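Local atomic coordinates of delta-1-pyrroline-5-carboxylate dehydrogenase, mitochondrial (Mus musculus, PDB entry 4E3X), a protein that oxidises L-glutamate gamma-semialdehyde to L-glutamate with NAD+, the second step of proline degradation, in mitochondria. Residues I64-G69 / K99-R104; L110-E115 / P256-F261; A220-L225 / P535-R540. All coordinates share one frame; numbering follows the deposited sequence.

Contact 1: I64-G69 / K99-R104; sequences IPCVVG and KALLNR
The strand carrying Cys66 and Val68 runs in roughly the same direction as the helix turn carrying Leu101 and Arg104: the axes of residues 66-68 and 99-104 are inclined at 35° and come within 9.7 Å of each other. Such a spacing is bridged by side chains, and Leu101 does most of the bridging. Its CG stands anti to the backbone N (chi1 -179°), which sends the forked end out from the helix so that each methyl meets a different residue of the strand. The CD2 branch lies 3.9 Å from CB of Cys66, and the sulfur of Cys66 is almost as near to the same methyl. The other branch, CD1, comes to 3.8 Å from CG2 of Val68. Here the two side chains point opposite ways and overlap flank to flank. Strand alternation brings Cys66 and Val68 to this face, while Val67 between them is turned to the other side, against Tyr243 and Tyr246 of helix 239-251.

The strand belongs to a small mixed sheet, and Gly69, with its positive phi of 64°, begins the tight hairpin turn into the antiparallel strand 71-73. Helix 99-118 packs on this sheet, with Val73 of the hairpin also touching Leu101. The branched aliphatic chains of Val68 and Leu101 suit such a helix-on-sheet layer, and Cys66 fits it as a small, weakly polar residue. Nearer the surface, Arg104 approaches the second methyl of Val68, CG1, with NH1 at 4.3 Å and the guanidinium oblique to it. That group is held by a salt bridge from NH1 to Glu71 in the hairpin, and a long, flexible arginine can span from the exposed helix surface to this acid.

Contact 2: L110-E115 / P256-F261; sequences LAARKE and PNIIQF
This is a small, apolar helix-to-loop contact in which Ala112 of helix 99-118 sits against Asn257 and Ile258, just ahead of strand 259-261, an outermost strand of the parallel Rossmann-like sheet in the NAD-binding part of the aldehyde dehydrogenase fold. The methyl of Ala112 points at the loop and is the hub. It meets CB of Asn257 at 3.7 Å, CD1 of Ile258 at 4.1 Å, and the carbonyl oxygen of Pro256 at 4.1 Å. Alanine suits a place where the backbones come this near, the CA atoms of Ala112 and Asn257 being 6.1 Å apart. Ile258 reaches the helix by its long branch: CG1 is anti to the carbonyl carbon (chi1 -54°), and the bend at chi2 brings CD1 round to Ala112. Asn257 has a positive phi of 72°, a conformation asparagine tolerates better than most residues. Its amide is tied to the following strand, where OD1 accepts NE2 of Gln260 at 3.0 Å. The bond is nearly straight (160° at the hydrogen) and uses a lone pair of OD1. NE2 also donates to Ala105 O, an earlier turn of the same helix, and OE1 accepts from Gly69 N, which fixes the rotation of the Gln260 amide. The cross-contact is thus purely van der Waals, while the Asn257-Gln260 bond beside it is consistent with a fixed loop conformation.

Contact 3: A220-L225 / P535-R540; sequences AGAPAL and PHYILR
Ala222 of helix 213-225 meets Tyr537 of the 3-10 turn 537-540 edge-on, the alanine methyl lying near the plane of the ring. Its CB is 3.7 Å from CE2 and 4.2 Å from CD2, so one side of the ring's rim rests on the helix. The helix flanks the parallel, Rossmann-like sheet of the NAD-binding domain, and residues 535-540 form the turn that leads into strand 542-550 near the subunit interface. Tyr537 arrives at Ala222 because its CG is anti to the backbone N (chi1 -179°), extending the ring obliquely across the helix. The phenol carries on past Ala222 to a polar end, where OH is hydrogen-bonded to Asn283 of the parallel sheet, and Trp541 meets the ring edge-to-face. Held along its rim and at its hydroxyl, the ring has little freedom to swing. A tyrosine suits this place by being long and flat with a hydrogen-bonding tip, and a small alanine lets it come close to the helix.

One turn further along, Leu225 and Ile538 form a looser second touch, CD2 to CG2 at 4.5 Å. Ile538 has the less common chi1 of 52°, which sets CG1 near both the backbone N and the carbonyl carbon and presents CG2 to the leucine. Helices 121-136 and 155-180 also pack on Leu225.

Between the two touching helix residues lies Pro223, whose nitrogen has no hydrogen to donate to the preceding turn, and the helix is kinked there. Leu539 packs on Leu539 of the second subunit, while the Tyr537 side chain is about 8 Å from that of Glu314, the catalytic proton acceptor. The contact itself is dispersion throughout, and the directional bond that orients Tyr537 runs to Asn283, outside it.

Overall arrangement
From the N terminus, contact 1 is made first, when residues 99-104 return to strand 62-68 and close a short loop of mostly strand. Contact 1 has closed before contact 2 opens at 110-115, on the same helix 99-118, so the two are in series; contact 2 closes at 256-261. They adjoin directly: Val67 N probably bonds Phe261 O, bringing the small N-terminal sheet alongside the edge of the parallel sheet. Contact 3 opens at 220-225, within the chain spanned by contact 2, and closes at 535-540 beyond it, so the two loops cross. Ile258 and Ile259 pack on helix 213-225, linking contacts 2 and 3 and carrying the connection inward to the C-terminal turn at the dimer interface.

Contact 1: I64-G69 / K99-R104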
# COMPACT_ATOMS: atom_id res chain seq x y z
N ILE B 64 -9.63 33.35 -9.52
CA ILE B 64 -9.91 32.09 -8.83
C ILE B 64 -9.35 32.15 -7.41
O ILE B 64 -8.14 32.24 -7.23
CB ILE B 64 -9.26 30.91 -9.60
CG1 ILE B 64 -9.88 30.78 -10.99
CG2 ILE B 64 -9.38 29.60 -8.81
CD1 ILE B 64 -9.24 29.71 -11.86
N PRO B 65 -10.23 32.10 -6.40
CA PRO B 65 -9.77 32.19 -5.01
C PRO B 65 -9.31 30.83 -4.49
O PRO B 65 -9.58 29.80 -5.11
CB PRO B 65 -11.03 32.61 -4.26
CG PRO B 65 -12.11 31.86 -5.01
CD PRO B 65 -11.69 31.94 -6.47
N CYS B 66 -8.63 30.84 -3.35
CA CYS B 66 -8.55 29.62 -2.56
C CYS B 66 -9.94 29.40 -1.95
O CYS B 66 -10.68 30.36 -1.70
CB CYS B 66 -7.52 29.77 -1.44
SG CYS B 66 -5.82 29.88 -2.01
N VAL B 67 -10.31 28.14 -1.74
CA VAL B 67 -11.60 27.84 -1.12
C VAL B 67 -11.38 26.95 0.09
O VAL B 67 -10.87 25.83 -0.02
CB VAL B 67 -12.61 27.18 -2.09
CG1 VAL B 67 -13.95 26.98 -1.39
CG2 VAL B 67 -12.79 28.03 -3.34
N VAL B 68 -11.75 27.47 1.26
CA VAL B 68 -11.68 26.72 2.51
C VAL B 68 -13.10 26.67 3.06
O VAL B 68 -13.71 27.70 3.33
CB VAL B 68 -10.71 27.38 3.51
CG1 VAL B 68 -10.75 26.67 4.85
CG2 VAL B 68 -9.31 27.39 2.92
N GLY B 69 -13.65 25.46 3.18
CA GLY B 69 -15.07 25.32 3.47
C GLY B 69 -15.85 25.89 2.30
O GLY B 69 -15.72 25.42 1.16
N LYS B 99 1.02 29.99 4.64
CA LYS B 99 1.07 28.90 5.62
C LYS B 99 -0.09 28.98 6.61
O LYS B 99 -0.66 27.96 6.99
CB LYS B 99 2.43 28.84 6.31
CG LYS B 99 3.55 28.61 5.30
CD LYS B 99 4.92 28.39 5.94
CE LYS B 99 5.10 26.96 6.41
NZ LYS B 99 6.42 26.78 7.08
N ALA B 100 -0.45 30.19 7.02
CA ALA B 100 -1.61 30.35 7.90
C ALA B 100 -2.88 29.78 7.28
O ALA B 100 -3.66 29.09 7.95
CB ALA B 100 -1.80 31.82 8.25
N LEU B 101 -3.12 30.08 6.00
CA LEU B 101 -4.34 29.63 5.35
C LEU B 101 -4.32 28.11 5.20
O LEU B 101 -5.35 27.45 5.37
CB LEU B 101 -4.55 30.32 4.00
CG LEU B 101 -5.82 29.91 3.26
CD1 LEU B 101 -7.05 30.18 4.12
CD2 LEU B 101 -5.90 30.67 1.95
N LEU B 102 -3.16 27.55 4.87
CA LEU B 102 -3.05 26.11 4.75
C LEU B 102 -3.36 25.43 6.08
O LEU B 102 -4.07 24.44 6.13
CB LEU B 102 -1.67 25.72 4.24
CG LEU B 102 -1.36 26.09 2.79
CD1 LEU B 102 0.09 25.79 2.48
CD2 LEU B 102 -2.29 25.37 1.80
N ASN B 103 -2.83 25.98 7.17
CA ASN B 103 -3.12 25.41 8.47
C ASN B 103 -4.59 25.56 8.88
O ASN B 103 -5.16 24.66 9.49
CB ASN B 103 -2.15 25.95 9.53
CG ASN B 103 -0.79 25.27 9.47
OD1 ASN B 103 0.26 25.91 9.37
ND2 ASN B 103 -0.80 23.94 9.51
N ARG B 104 -5.19 26.69 8.52
CA ARG B 104 -6.62 26.88 8.74
C ARG B 104 -7.42 25.84 7.96
O ARG B 104 -8.41 25.30 8.47
CB ARG B 104 -7.04 28.27 8.28
CG ARG B 104 -8.49 28.53 8.52
CD ARG B 104 -8.70 29.96 8.96
NE ARG B 104 -8.74 30.86 7.83
CZ ARG B 104 -9.81 31.01 7.05
NH1 ARG B 104 -10.88 30.27 7.27
NH2 ARG B 104 -9.79 31.87 6.05

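Contact 2: L110-E115 / P256-F261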
# COMPACT_ATOMS: atom_id res chain seq x y z
N LEU B 110 -10.14 18.69 9.23
CA LEU B 110 -10.15 17.71 10.32
C LEU B 110 -11.46 17.74 11.11
O LEU B 110 -11.96 16.70 11.52
CB LEU B 110 -8.96 17.91 11.26
CG LEU B 110 -7.60 17.62 10.60
CD1 LEU B 110 -6.50 18.05 11.54
CD2 LEU B 110 -7.49 16.15 10.22
N ALA B 111 -12.01 18.94 11.30
CA ALA B 111 -13.26 19.09 12.04
C ALA B 111 -14.46 18.53 11.28
O ALA B 111 -15.49 18.24 11.88
CB ALA B 111 -13.49 20.56 12.40
N ALA B 112 -14.32 18.38 9.96
CA ALA B 112 -15.40 17.87 9.11
C ALA B 112 -15.27 16.38 8.83
O ALA B 112 -16.20 15.75 8.32
CB ALA B 112 -15.43 18.64 7.80
N ARG B 113 -14.11 15.80 9.15
CA ARG B 113 -13.77 14.46 8.68
C ARG B 113 -14.65 13.32 9.23
O ARG B 113 -15.08 12.45 8.48
CB ARG B 113 -12.30 14.16 8.97
CG ARG B 113 -11.82 12.81 8.46
CD ARG B 113 -10.49 12.41 9.11
NE ARG B 113 -10.65 12.15 10.52
CZ ARG B 113 -11.14 11.02 11.02
NH1 ARG B 113 -11.50 10.03 10.21
NH2 ARG B 113 -11.26 10.86 12.33
N LYS B 114 -14.89 13.32 10.54
CA LYS B 114 -15.58 12.19 11.17
C LYS B 114 -16.96 11.98 10.58
O LYS B 114 -17.35 10.86 10.25
CB LYS B 114 -15.67 12.37 12.69
N GLU B 115 -17.70 13.08 10.41
CA GLU B 115 -19.03 13.02 9.82
C GLU B 115 -19.00 12.46 8.40
O GLU B 115 -19.82 11.63 8.02
CB GLU B 115 -19.67 14.42 9.84
CG GLU B 115 -21.03 14.53 9.15
CD GLU B 115 -21.56 15.96 9.08
OE1 GLU B 115 -20.74 16.92 9.11
OE2 GLU B 115 -22.79 16.13 8.98
N PRO B 256 -18.86 21.06 2.43
CA PRO B 256 -17.71 21.93 2.72
C PRO B 256 -16.64 21.23 3.56
O PRO B 256 -16.95 20.34 4.37
CB PRO B 256 -18.33 23.10 3.49
CG PRO B 256 -19.62 22.59 4.01
CD PRO B 256 -20.11 21.60 3.00
N ASN B 257 -15.40 21.64 3.36
CA ASN B 257 -14.25 21.18 4.14
C ASN B 257 -13.81 19.75 3.87
O ASN B 257 -12.97 19.21 4.59
CB ASN B 257 -14.46 21.41 5.63
CG ASN B 257 -14.62 22.88 5.95
OD1 ASN B 257 -13.73 23.69 5.68
ND2 ASN B 257 -15.78 23.24 6.49
N ILE B 258 -14.38 19.12 2.84
CA ILE B 258 -13.93 17.79 2.43
C ILE B 258 -12.76 17.87 1.44
O ILE B 258 -11.77 17.14 1.57
CB ILE B 258 -15.08 16.95 1.87
CG1 ILE B 258 -16.25 16.91 2.88
CG2 ILE B 258 -14.60 15.53 1.50
CD1 ILE B 258 -15.85 16.57 4.34
N ILE B 259 -12.85 18.77 0.46
CA ILE B 259 -11.71 19.10 -0.38
C ILE B 259 -11.51 20.61 -0.28
O ILE B 259 -12.41 21.38 -0.63
CB ILE B 259 -11.87 18.68 -1.85
CG1 ILE B 259 -11.99 17.15 -1.97
CG2 ILE B 259 -10.67 19.17 -2.66
CD1 ILE B 259 -12.27 16.67 -3.38
N GLN B 260 -10.35 21.03 0.23
CA GLN B 260 -9.98 22.43 0.29
C GLN B 260 -9.19 22.76 -0.97
O GLN B 260 -8.25 22.04 -1.32
CB GLN B 260 -9.15 22.71 1.55
CG GLN B 260 -9.72 22.11 2.83
CD GLN B 260 -10.96 22.82 3.37
OE1 GLN B 260 -11.85 23.21 2.61
NE2 GLN B 260 -11.03 22.96 4.70
N PHE B 261 -9.60 23.81 -1.68
CA PHE B 261 -8.97 24.17 -2.94
C PHE B 261 -7.88 25.19 -2.63
O PHE B 261 -8.17 26.37 -2.40
CB PHE B 261 -10.02 24.74 -3.90
CG PHE B 261 -9.52 24.91 -5.31
CD1 PHE B 261 -9.52 23.83 -6.18
CD2 PHE B 261 -9.08 26.15 -5.77
CE1 PHE B 261 -9.06 23.98 -7.49
CE2 PHE B 261 -8.62 26.31 -7.06
CZ PHE B 261 -8.61 25.22 -7.92

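Contact 3: A220-L225 / P535-R540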
# COMPACT_ATOMS: atom_id res chain seq x y z
N ALA B 220 -7.41 14.17 -5.83
CA ALA B 220 -8.20 14.71 -4.73
C ALA B 220 -9.48 13.91 -4.51
O ALA B 220 -9.91 13.69 -3.38
CB ALA B 220 -8.53 16.18 -5.00
N GLY B 221 -10.09 13.45 -5.60
CA GLY B 221 -11.40 12.81 -5.55
C GLY B 221 -11.40 11.40 -4.99
O GLY B 221 -12.29 11.03 -4.23
N ALA B 222 -10.43 10.59 -5.38
CA ALA B 222 -10.40 9.21 -4.90
C ALA B 222 -10.25 9.10 -3.37
O ALA B 222 -11.02 8.38 -2.73
CB ALA B 222 -9.36 8.39 -5.64
N PRO B 223 -9.31 9.86 -2.77
CA PRO B 223 -9.26 9.81 -1.30
C PRO B 223 -10.56 10.33 -0.66
O PRO B 223 -11.03 9.75 0.32
CB PRO B 223 -8.05 10.68 -0.95
CG PRO B 223 -7.18 10.61 -2.19
CD PRO B 223 -8.16 10.61 -3.32
N ALA B 224 -11.15 11.40 -1.21
CA ALA B 224 -12.39 11.91 -0.66
C ALA B 224 -13.51 10.86 -0.72
O ALA B 224 -14.29 10.71 0.22
CB ALA B 224 -12.81 13.19 -1.36
N LEU B 225 -13.59 10.15 -1.84
CA LEU B 225 -14.57 9.07 -1.99
C LEU B 225 -14.48 8.06 -0.86
O LEU B 225 -15.50 7.55 -0.38
CB LEU B 225 -14.35 8.36 -3.33
CG LEU B 225 -15.12 7.07 -3.58
CD1 LEU B 225 -16.62 7.34 -3.75
CD2 LEU B 225 -14.53 6.38 -4.81
N PRO B 535 -9.00 -1.49 -9.90
CA PRO B 535 -9.88 -1.74 -8.76
C PRO B 535 -9.19 -1.67 -7.40
O PRO B 535 -9.87 -1.68 -6.37
CB PRO B 535 -10.38 -3.16 -9.03
CG PRO B 535 -9.25 -3.81 -9.77
CD PRO B 535 -8.70 -2.72 -10.65
N HIS B 536 -7.87 -1.59 -7.38
CA HIS B 536 -7.13 -1.65 -6.11
C HIS B 536 -6.64 -0.31 -5.60
O HIS B 536 -6.25 -0.18 -4.44
CB HIS B 536 -5.96 -2.62 -6.25
CG HIS B 536 -6.36 -3.98 -6.69
ND1 HIS B 536 -5.85 -4.58 -7.82
CD2 HIS B 536 -7.23 -4.87 -6.15
CE1 HIS B 536 -6.40 -5.77 -7.97
NE2 HIS B 536 -7.23 -5.98 -6.97
N TYR B 537 -6.63 0.69 -6.48
CA TYR B 537 -6.13 2.02 -6.12
C TYR B 537 -6.77 2.58 -4.85
O TYR B 537 -6.07 3.13 -4.00
CB TYR B 537 -6.38 2.96 -7.29
CG TYR B 537 -5.90 4.38 -7.12
CD1 TYR B 537 -4.54 4.66 -7.05
CD2 TYR B 537 -6.79 5.44 -7.08
CE1 TYR B 537 -4.09 5.97 -6.93
CE2 TYR B 537 -6.35 6.75 -6.96
CZ TYR B 537 -5.00 7.01 -6.90
OH TYR B 537 -4.56 8.31 -6.79
N ILE B 538 -8.09 2.43 -4.73
CA ILE B 538 -8.81 2.99 -3.59
C ILE B 538 -8.36 2.39 -2.26
O ILE B 538 -8.53 3.01 -1.21
CB ILE B 538 -10.34 2.86 -3.72
CG1 ILE B 538 -10.73 1.41 -4.03
CG2 ILE B 538 -10.88 3.83 -4.76
CD1 ILE B 538 -12.21 1.14 -3.90
N LEU B 539 -7.75 1.20 -2.30
CA LEU B 539 -7.29 0.55 -1.08
C LEU B 539 -6.18 1.32 -0.37
O LEU B 539 -5.97 1.16 0.83
CB LEU B 539 -6.86 -0.89 -1.35
CG LEU B 539 -8.01 -1.82 -1.71
CD1 LEU B 539 -7.50 -3.12 -2.29
CD2 LEU B 539 -8.86 -2.07 -0.47
N ARG B 540 -5.44 2.15 -1.11
CA ARG B 540 -4.43 2.97 -0.46
C ARG B 540 -5.06 4.03 0.46
O ARG B 540 -4.38 4.57 1.34
CB ARG B 540 -3.53 3.66 -1.48
CG ARG B 540 -2.63 2.72 -2.29
CD ARG B 540 -1.73 1.80 -1.43
NE ARG B 540 -0.64 2.51 -0.74
CZ ARG B 540 -0.28 2.31 0.53
NH1 ARG B 540 -0.94 1.44 1.29
NH2 ARG B 540 0.73 2.99 1.06